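Local atomic coordinates of decapping nuclease RAI1 (Candida albicans, PDB entry 5BUD), a protein that removes NAD caps from RNA 5' ends, also hydrolyses triphosphate and methylguanosine-capped ends with a divalent metal, and stimulates the exoribonuclease RAT1. Residues S208-G213 / L219-E224; P20-S25 / N241-L246. All coordinates share one frame; numbering follows the deposited sequence.

Contact 1 (S208-G213 / L219-E224). With MN (manganese (II) ion), chain F.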
ATOM      1  N   SER A 208       8.064  -1.751   5.736  1.00 21.32           N
ATOM      2  CA  SER A 208       7.781  -1.660   7.141  1.00 21.29           C
ATOM      3  C   SER A 208       6.663  -2.639   7.460  1.00 21.12           C
ATOM      4  O   SER A 208       5.682  -2.763   6.718  1.00 20.96           O
ATOM      5  CB  SER A 208       7.313  -0.248   7.477  1.00 20.31           C
ATOM      6  OG  SER A 208       7.154  -0.044   8.855  1.00 21.85           O
ATOM      7  N   VAL A 209       6.807  -3.311   8.583  1.00 21.88           N
ATOM      8  CA  VAL A 209       5.751  -4.100   9.159  1.00 23.68           C
ATOM      9  C   VAL A 209       5.348  -3.447  10.457  1.00 24.61           C
ATOM     10  O   VAL A 209       6.167  -3.278  11.371  1.00 23.76           O
ATOM     11  CB  VAL A 209       6.181  -5.554   9.396  1.00 23.32           C
ATOM     12  CG1 VAL A 209       5.061  -6.337  10.047  1.00 25.07           C
ATOM     13  CG2 VAL A 209       6.510  -6.193   8.071  1.00 24.71           C
ATOM     14  N   ILE A 210       4.063  -3.092  10.537  1.00 24.72           N
ATOM     15  CA  ILE A 210       3.548  -2.328  11.661  1.00 24.14           C
ATOM     16  C   ILE A 210       2.421  -3.083  12.335  1.00 24.92           C
ATOM     17  O   ILE A 210       1.756  -3.915  11.715  1.00 23.91           O
ATOM     18  CB  ILE A 210       3.031  -0.941  11.216  1.00 24.62           C
ATOM     19  CG1 ILE A 210       1.818  -1.057  10.286  1.00 24.84           C
ATOM     20  CG2 ILE A 210       4.126  -0.174  10.487  1.00 24.53           C
ATOM     21  CD1 ILE A 210       0.840   0.050  10.510  1.00 27.35           C
ATOM     22  N   ARG A 211       2.239  -2.800  13.619  1.00 26.79           N
ATOM     23  CA  ARG A 211       1.094  -3.234  14.384  1.00 28.02           C
ATOM     24  C   ARG A 211       0.191  -1.988  14.573  1.00 26.14           C
ATOM     25  O   ARG A 211       0.681  -0.929  14.894  1.00 24.41           O
ATOM     26  CB  ARG A 211       1.562  -3.748  15.737  1.00 30.96           C
ATOM     27  CG  ARG A 211       0.535  -4.491  16.573  1.00 35.05           C
ATOM     28  CD  ARG A 211       1.223  -5.198  17.742  1.00 38.92           C
ATOM     29  NE  ARG A 211       0.316  -5.972  18.608  1.00 41.79           N
ATOM     30  CZ  ARG A 211      -0.407  -5.462  19.612  1.00 42.32           C
ATOM     31  NH1 ARG A 211      -0.377  -4.160  19.889  1.00 40.82           N
ATOM     32  NH2 ARG A 211      -1.171  -6.260  20.346  1.00 43.73           N
ATOM     33  N   THR A 212      -1.107  -2.145  14.362  1.00 26.26           N
ATOM     34  CA  THR A 212      -2.090  -1.066  14.581  1.00 27.36           C
ATOM     35  C   THR A 212      -3.398  -1.722  15.048  1.00 29.49           C
ATOM     36  O   THR A 212      -3.453  -2.926  15.326  1.00 27.03           O
ATOM     37  CB  THR A 212      -2.280  -0.208  13.304  1.00 28.22           C
ATOM     38  OG1 THR A 212      -3.034   1.008  13.574  1.00 28.13           O
ATOM     39  CG2 THR A 212      -2.953  -1.029  12.194  1.00 29.40           C
ATOM     40  N   GLY A 213      -4.445  -0.925  15.186  1.00 29.27           N
ATOM     41  CA  GLY A 213      -5.712  -1.470  15.609  1.00 31.00           C
ATOM     42  C   GLY A 213      -6.828  -0.507  15.280  1.00 31.06           C
ATOM     43  O   GLY A 213      -6.579   0.648  14.943  1.00 30.44           O
ATOM     44  N   LEU A 219      -4.299  -5.424  14.092  1.00 29.89           N
ATOM     45  CA  LEU A 219      -3.819  -5.743  12.745  1.00 30.26           C
ATOM     46  C   LEU A 219      -2.346  -5.485  12.600  1.00 28.94           C
ATOM     47  O   LEU A 219      -1.862  -4.480  13.080  1.00 28.47           O
ATOM     48  CB  LEU A 219      -4.528  -4.917  11.692  1.00 30.83           C
ATOM     49  CG  LEU A 219      -6.047  -5.086  11.654  1.00 32.42           C
ATOM     50  CD1 LEU A 219      -6.671  -3.911  12.378  1.00 30.35           C
ATOM     51  CD2 LEU A 219      -6.518  -5.160  10.201  1.00 32.70           C
ATOM     52  N   VAL A 220      -1.666  -6.398  11.907  1.00 26.07           N
ATOM     53  CA  VAL A 220      -0.298  -6.203  11.469  1.00 26.28           C
ATOM     54  C   VAL A 220      -0.328  -6.012   9.960  1.00 24.39           C
ATOM     55  O   VAL A 220      -0.909  -6.835   9.258  1.00 24.77           O
ATOM     56  CB  VAL A 220       0.556  -7.415  11.881  1.00 26.52           C
ATOM     57  CG1 VAL A 220       1.937  -7.386  11.216  1.00 26.30           C
ATOM     58  CG2 VAL A 220       0.665  -7.428  13.397  1.00 29.94           C
ATOM     59  N   LEU A 221       0.262  -4.927   9.468  1.00 24.09           N
ATOM     60  CA  LEU A 221       0.250  -4.600   8.027  1.00 23.74           C
ATOM     61  C   LEU A 221       1.666  -4.452   7.544  1.00 22.69           C
ATOM     62  O   LEU A 221       2.467  -3.763   8.193  1.00 20.57           O
ATOM     63  CB  LEU A 221      -0.441  -3.258   7.751  1.00 24.01           C
ATOM     64  CG  LEU A 221      -1.862  -3.085   8.279  1.00 27.61           C
ATOM     65  CD1 LEU A 221      -2.360  -1.693   7.970  1.00 26.45           C
ATOM     66  CD2 LEU A 221      -2.802  -4.139   7.717  1.00 28.21           C
ATOM     67  N   ALA A 222       1.959  -5.052   6.386  1.00 21.82           N
ATOM     68  CA  ALA A 222       3.236  -4.846   5.716  1.00 21.39           C
ATOM     69  C   ALA A 222       3.024  -3.858   4.580  1.00 23.04           C
ATOM     70  O   ALA A 222       2.101  -4.005   3.805  1.00 21.42           O
ATOM     71  CB  ALA A 222       3.788  -6.175   5.183  1.00 21.57           C
ATOM     72  N   GLY A 223       3.867  -2.835   4.493  1.00 24.10           N
ATOM     73  CA  GLY A 223       3.756  -1.876   3.427  1.00 24.74           C
ATOM     74  C   GLY A 223       5.074  -1.264   3.055  1.00 24.75           C
ATOM     75  O   GLY A 223       5.961  -1.068   3.885  1.00 22.74           O
ATOM     76  N   GLU A 224       5.171  -0.928   1.792  1.00 23.59           N
ATOM     77  CA  GLU A 224       6.385  -0.384   1.254  1.00 27.60           C
ATOM     78  C   GLU A 224       6.424   1.117   1.544  1.00 25.54           C
ATOM     79  O   GLU A 224       5.396   1.779   1.489  1.00 25.28           O
ATOM     80  CB  GLU A 224       6.451  -0.725  -0.217  1.00 31.55           C
ATOM     81  CG  GLU A 224       7.758  -0.401  -0.896  1.00 37.95           C
ATOM     82  CD  GLU A 224       7.629   0.766  -1.848  1.00 42.69           C
ATOM     83  OE1 GLU A 224       6.556   1.417  -1.839  1.00 44.59           O
ATOM     84  OE2 GLU A 224       8.595   1.016  -2.599  1.00 46.16           O
TER
HETATM   85 MN    MN F 402       5.852   3.385  -2.817  1.00 44.29          MN
HETATM   86  O   HOH W   1       4.389   3.284  -0.712  1.00 28.91           O
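Val209 and Val220 meet because each carries its CG1 trans to the main-chain nitrogen (chi1 178° and 169°), which turns the two methyls toward each other across neighbouring, antiparallel strands. Their CG1 atoms lie 3.5 Å apart, tighter than usual for two carbons, while Val209 CG2 rests on Ala222 CB; the beta-branched valines and the small alanine make a compact apolar face. On the other face the first torsion of Ile210, 65°, sets CG1 between its own N and C, where it lies against Leu221 CB at 4.0 Å and near Leu221 O. Thr212 CG2 packs beside Leu219 on this side.

Three hydrogen-bonded pairs, Ser208 with Gly223, Ile210 with Leu221 and Thr212 with Leu219, give six N-H to O bonds of the hairpin, all 2.8 to 2.9 Å between N and O. Thr212, beta-branched, suits an extended strand and turns its methyl to the apolar neighbours. At the far end Glu224 OE1 binds manganese at 2.3 Å, and a water joins that ion to Glu224 O; Asp226 shares the metal.

Strands 21-28 and 100-103 flank the hairpin of strands 205-214 and 217-228, pairing with Val209 and Val220 respectively, and helix 255-275 covers the face of Ser208, Ile210 and Leu221 through Met275 and Leu274.

Contact 2 (P20-S25 / N241-L246). With MN (manganese (II) ion), chain E; nucleotides of chain C.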
ATOM      1  N   PRO A  20      -0.402   3.565  15.216  1.00 29.75           N
ATOM      2  CA  PRO A  20       0.418   2.459  14.699  1.00 28.96           C
ATOM      3  C   PRO A  20       1.864   2.543  15.182  1.00 26.20           C
ATOM      4  O   PRO A  20       2.361   3.639  15.444  1.00 26.82           O
ATOM      5  CB  PRO A  20       0.364   2.644  13.175  1.00 27.29           C
ATOM      6  CG  PRO A  20      -0.527   3.812  12.932  1.00 30.15           C
ATOM      7  CD  PRO A  20      -0.646   4.577  14.187  1.00 29.06           C
ATOM      8  N   ARG A  21       2.534   1.392  15.238  1.00 27.68           N
ATOM      9  CA  ARG A  21       3.951   1.328  15.631  1.00 27.90           C
ATOM     10  C   ARG A  21       4.645   0.328  14.736  1.00 25.45           C
ATOM     11  O   ARG A  21       4.103  -0.747  14.491  1.00 24.76           O
ATOM     12  CB  ARG A  21       4.087   0.863  17.087  1.00 31.96           C
ATOM     13  CG  ARG A  21       3.329   1.693  18.098  1.00 38.34           C
ATOM     14  CD  ARG A  21       3.796   3.145  18.131  1.00 45.41           C
ATOM     15  NE  ARG A  21       3.329   3.852  19.325  1.00 51.61           N
ATOM     16  CZ  ARG A  21       3.282   5.179  19.455  1.00 57.08           C
ATOM     17  NH1 ARG A  21       3.665   5.981  18.465  1.00 63.15           N
ATOM     18  NH2 ARG A  21       2.842   5.714  20.585  1.00 58.74           N
ATOM     19  N   GLU A  22       5.823   0.676  14.227  1.00 25.28           N
ATOM     20  CA  GLU A  22       6.598  -0.278  13.448  1.00 26.34           C
ATOM     21  C   GLU A  22       7.097  -1.372  14.392  1.00 27.59           C
ATOM     22  O   GLU A  22       7.578  -1.069  15.475  1.00 25.50           O
ATOM     23  CB  GLU A  22       7.796   0.398  12.805  1.00 27.17           C
ATOM     24  CG  GLU A  22       8.690  -0.549  12.021  1.00 29.41           C
ATOM     25  CD  GLU A  22       9.711   0.177  11.184  1.00 31.42           C
ATOM     26  OE1 GLU A  22       9.314   0.945  10.278  1.00 31.41           O
ATOM     27  OE2 GLU A  22      10.916  -0.032  11.419  1.00 28.26           O
ATOM     28  N   LEU A  23       7.014  -2.624  13.941  1.00 29.70           N
ATOM     29  CA  LEU A  23       7.578  -3.775  14.644  1.00 28.44           C
ATOM     30  C   LEU A  23       8.980  -4.039  14.122  1.00 27.74           C
ATOM     31  O   LEU A  23       9.918  -4.156  14.907  1.00 27.64           O
ATOM     32  CB  LEU A  23       6.692  -5.016  14.445  1.00 28.83           C
ATOM     33  CG  LEU A  23       5.224  -4.890  14.900  1.00 31.47           C
ATOM     34  CD1 LEU A  23       4.441  -6.182  14.661  1.00 31.53           C
ATOM     35  CD2 LEU A  23       5.131  -4.469  16.364  1.00 33.82           C
ATOM     36  N   PHE A  24       9.117  -4.154  12.803  1.00 26.28           N
ATOM     37  CA  PHE A  24      10.409  -4.331  12.167  1.00 26.63           C
ATOM     38  C   PHE A  24      10.288  -3.929  10.707  1.00 26.70           C
ATOM     39  O   PHE A  24       9.216  -3.506  10.272  1.00 26.79           O
ATOM     40  CB  PHE A  24      10.873  -5.811  12.275  1.00 26.73           C
ATOM     41  CG  PHE A  24       9.930  -6.789  11.609  1.00 25.47           C
ATOM     42  CD1 PHE A  24       8.899  -7.350  12.310  1.00 24.34           C
ATOM     43  CD2 PHE A  24      10.072  -7.104  10.276  1.00 26.15           C
ATOM     44  CE1 PHE A  24       8.017  -8.208  11.711  1.00 25.40           C
ATOM     45  CE2 PHE A  24       9.199  -7.987   9.657  1.00 26.55           C
ATOM     46  CZ  PHE A  24       8.163  -8.530  10.373  1.00 25.91           C
ATOM     47  N   SER A  25      11.381  -4.094   9.957  1.00 24.53           N
ATOM     48  CA  SER A  25      11.411  -3.857   8.542  1.00 24.54           C
ATOM     49  C   SER A  25      12.234  -4.912   7.837  1.00 26.36           C
ATOM     50  O   SER A  25      12.990  -5.639   8.468  1.00 24.86           O
ATOM     51  CB  SER A  25      12.042  -2.508   8.254  1.00 26.90           C
ATOM     52  OG  SER A  25      13.319  -2.448   8.844  1.00 27.87           O
ATOM     53  N   ASN A 241       6.724   8.050  12.396  1.00 24.07           N
ATOM     54  CA  ASN A 241       6.580   9.493  12.341  1.00 24.56           C
ATOM     55  C   ASN A 241       7.499  10.209  11.353  1.00 24.76           C
ATOM     56  O   ASN A 241       7.231  11.350  11.014  1.00 22.56           O
ATOM     57  CB  ASN A 241       6.750  10.102  13.750  1.00 26.41           C
ATOM     58  CG  ASN A 241       5.557   9.831  14.665  1.00 27.03           C
ATOM     59  OD1 ASN A 241       4.500   9.445  14.213  1.00 28.92           O
ATOM     60  ND2 ASN A 241       5.733  10.045  15.964  1.00 28.37           N
ATOM     61  N   HIS A 242       8.558   9.539  10.874  1.00 23.50           N
ATOM     62  CA  HIS A 242       9.491  10.142   9.939  1.00 23.66           C
ATOM     63  C   HIS A 242       9.396   9.661   8.490  1.00 22.17           C
ATOM     64  O   HIS A 242      10.156  10.119   7.636  1.00 24.02           O
ATOM     65  CB  HIS A 242      10.917   9.983  10.497  1.00 25.19           C
ATOM     66  CG  HIS A 242      11.164  10.852  11.679  1.00 24.11           C
ATOM     67  ND1 HIS A 242      11.812  12.059  11.582  1.00 27.38           N
ATOM     68  CD2 HIS A 242      10.753  10.745  12.959  1.00 23.76           C
ATOM     69  CE1 HIS A 242      11.806  12.651  12.765  1.00 26.63           C
ATOM     70  NE2 HIS A 242      11.180  11.865  13.618  1.00 24.58           N
ATOM     71  N   TYR A 243       8.453   8.767   8.207  1.00 22.87           N
ATOM     72  CA  TYR A 243       8.277   8.246   6.854  1.00 21.86           C
ATOM     73  C   TYR A 243       7.452   9.189   5.972  1.00 23.58           C
ATOM     74  O   TYR A 243       6.648   9.975   6.475  1.00 22.23           O
ATOM     75  CB  TYR A 243       7.621   6.861   6.891  1.00 22.47           C
ATOM     76  CG  TYR A 243       8.459   5.742   7.493  1.00 23.36           C
ATOM     77  CD1 TYR A 243       9.836   5.765   7.465  1.00 24.50           C
ATOM     78  CD2 TYR A 243       7.846   4.625   8.032  1.00 25.54           C
ATOM     79  CE1 TYR A 243      10.586   4.709   7.999  1.00 25.88           C
ATOM     80  CE2 TYR A 243       8.576   3.578   8.558  1.00 26.62           C
ATOM     81  CZ  TYR A 243       9.953   3.631   8.549  1.00 27.10           C
ATOM     82  OH  TYR A 243      10.672   2.577   9.079  1.00 28.11           O
ATOM     83  N   VAL A 244       7.686   9.091   4.666  1.00 23.20           N
ATOM     84  CA  VAL A 244       7.057   9.922   3.654  1.00 21.64           C
ATOM     85  C   VAL A 244       6.596   9.043   2.506  1.00 22.87           C
ATOM     86  O   VAL A 244       7.304   8.056   2.091  1.00 22.37           O
ATOM     87  CB  VAL A 244       8.045  10.962   3.088  1.00 20.91           C
ATOM     88  CG1 VAL A 244       7.377  11.843   2.065  1.00 21.10           C
ATOM     89  CG2 VAL A 244       8.665  11.794   4.200  1.00 23.40           C
ATOM     90  N   GLU A 245       5.428   9.403   1.981  1.00 20.85           N
ATOM     91  CA  GLU A 245       4.879   8.849   0.753  1.00 19.68           C
ATOM     92  C   GLU A 245       4.979   9.852  -0.365  1.00 19.17           C
ATOM     93  O   GLU A 245       4.574  11.030  -0.213  1.00 17.48           O
ATOM     94  CB  GLU A 245       3.412   8.453   0.967  1.00 19.10           C
ATOM     95  CG  GLU A 245       2.675   7.895  -0.236  1.00 18.13           C
ATOM     96  CD  GLU A 245       3.244   6.605  -0.805  1.00 20.69           C
ATOM     97  OE1 GLU A 245       3.174   6.480  -2.054  1.00 20.28           O
ATOM     98  OE2 GLU A 245       3.717   5.719  -0.026  1.00 18.67           O
ATOM     99  N   LEU A 246       5.499   9.388  -1.497  1.00 18.26           N
ATOM    100  CA  LEU A 246       5.627  10.210  -2.687  1.00 18.63           C
ATOM    101  C   LEU A 246       4.532   9.893  -3.685  1.00 18.18           C
ATOM    102  O   LEU A 246       4.117   8.745  -3.829  1.00 18.50           O
ATOM    103  CB  LEU A 246       7.027  10.031  -3.339  1.00 18.60           C
ATOM    104  CG  LEU A 246       8.173  10.350  -2.378  1.00 20.46           C
ATOM    105  CD1 LEU A 246       9.512  10.169  -3.075  1.00 20.84           C
ATOM    106  CD2 LEU A 246       8.120  11.786  -1.845  1.00 20.43           C
TER
HETATM  107 MN    MN E 401       4.614   6.581  -3.632  1.00 22.25          MN
ATOM    108  OP3   U C   1       1.922   3.642  -4.404  1.00 33.77           O
ATOM    109  P     U C   1       3.090   4.469  -4.816  1.00 40.48           P
ATOM    110  OP1   U C   1       2.739   5.913  -4.965  1.00 28.41           O
ATOM    111  OP2   U C   1       4.312   4.161  -3.993  1.00 34.19           O
ATOM    112  O5'   U C   1       3.390   3.902  -6.284  1.00 27.73           O
ATOM    113  C5'   U C   1       4.696   4.081  -6.852  1.00 26.55           C
ATOM    114  C4'   U C   1       4.632   4.266  -8.352  1.00 26.65           C
ATOM    115  O4'   U C   1       4.433   2.982  -8.994  1.00 26.84           O
ATOM    116  C3'   U C   1       3.514   5.136  -8.916  1.00 25.24           C
ATOM    117  O3'   U C   1       3.836   6.519  -8.794  1.00 23.73           O
ATOM    118  C2'   U C   1       3.513   4.675 -10.369  1.00 25.87           C
ATOM    119  O2'   U C   1       4.623   5.147 -11.100  1.00 25.24           O
ATOM    120  C1'   U C   1       3.722   3.167 -10.202  1.00 27.69           C
ATOM    121  N1    U C   1       2.470   2.398 -10.142  1.00 30.63           N
ATOM    122  C2    U C   1       1.866   2.106 -11.347  1.00 30.71           C
ATOM    123  O2    U C   1       2.334   2.442 -12.415  1.00 31.49           O
ATOM    124  N3    U C   1       0.710   1.375 -11.250  1.00 32.37           N
ATOM    125  C4    U C   1       0.097   0.931 -10.098  1.00 37.79           C
ATOM    126  O4    U C   1      -0.948   0.286 -10.179  1.00 46.89           O
ATOM    127  C5    U C   1       0.773   1.287  -8.888  1.00 34.60           C
ATOM    128  C6    U C   1       1.906   1.999  -8.949  1.00 34.11           C
TER
HETATM  129  O   HOH W   2       6.018   6.992  -5.210  1.00 20.12           O
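The phenol ring of Tyr243 receives Glu22 at its edge: the carboxylate oxygen OE1 lies in the ring plane beside CE2 and the hydroxyl, and neither ring face is used by segment 20-25. The carboxylate is turned only 23° from the ring, so the two flat groups are close to coplanar, although the side chains as a whole cross at about a right angle. The hydroxyl of Tyr243 donates to Glu22 OE1, with OH and OE1 modelled 2.4 Å apart; this is shorter than an ordinary hydrogen bond, and its exact length is uncertain. Glu22 spans the gap with an extended chain, CG trans to the main-chain N (chi1 178°). Glutamate suits this place by its length and tyrosine by a rigid ring that carries a donor at its far end.

Both polar groups have second partners. Glu22 OE1 also bonds to Ser208 OG, and Tyr243 OH to Tyr206 OH, forming a buried polar cluster around the contact.

Two residues farther along the strand, the chain reaches a manganese ion. Glu245 OE1 binds it at 2.1 Å and the main-chain O of Leu246 at 2.2 Å; OP1 and OP2 of U1 of the bound RNA, a water and Asp226 complete the site. Lys247 NZ also bonds to Glu245 OE1. Asp226 followed by Glu245-Leu246-Lys247 fits the D and (D/E)XK elements of a PD-(D/E)XK nuclease.

The chemistry implies two roles for the strand that begins at Tyr243. There, two hydroxyls on Glu22 OE1 would be expected to stabilise negative charge, whereas at Glu245 and Leu246 carboxylate and carbonyl oxygens hold the metal against the RNA 5' phosphate.

In the fold
Both contacts are buried, but they differ in kind. Contact 1 is extensive, 472 Å² of paired backbone and apolar side chains within one hairpin; contact 2 covers 96 Å² and rests on a single polar pair between segments far apart in sequence, with contact 1 nested inside the loop it closes. They are joined directly: strand 21-28 pairs with 205-214, Val209 O meeting Leu23 N at 2.8 Å, and strand 217-228 pairs with 243-250. Each also runs into the metal centre, through Glu224 in contact 1 and Glu245 with Leu246 in contact 2, and Asp226 binds both manganese ions.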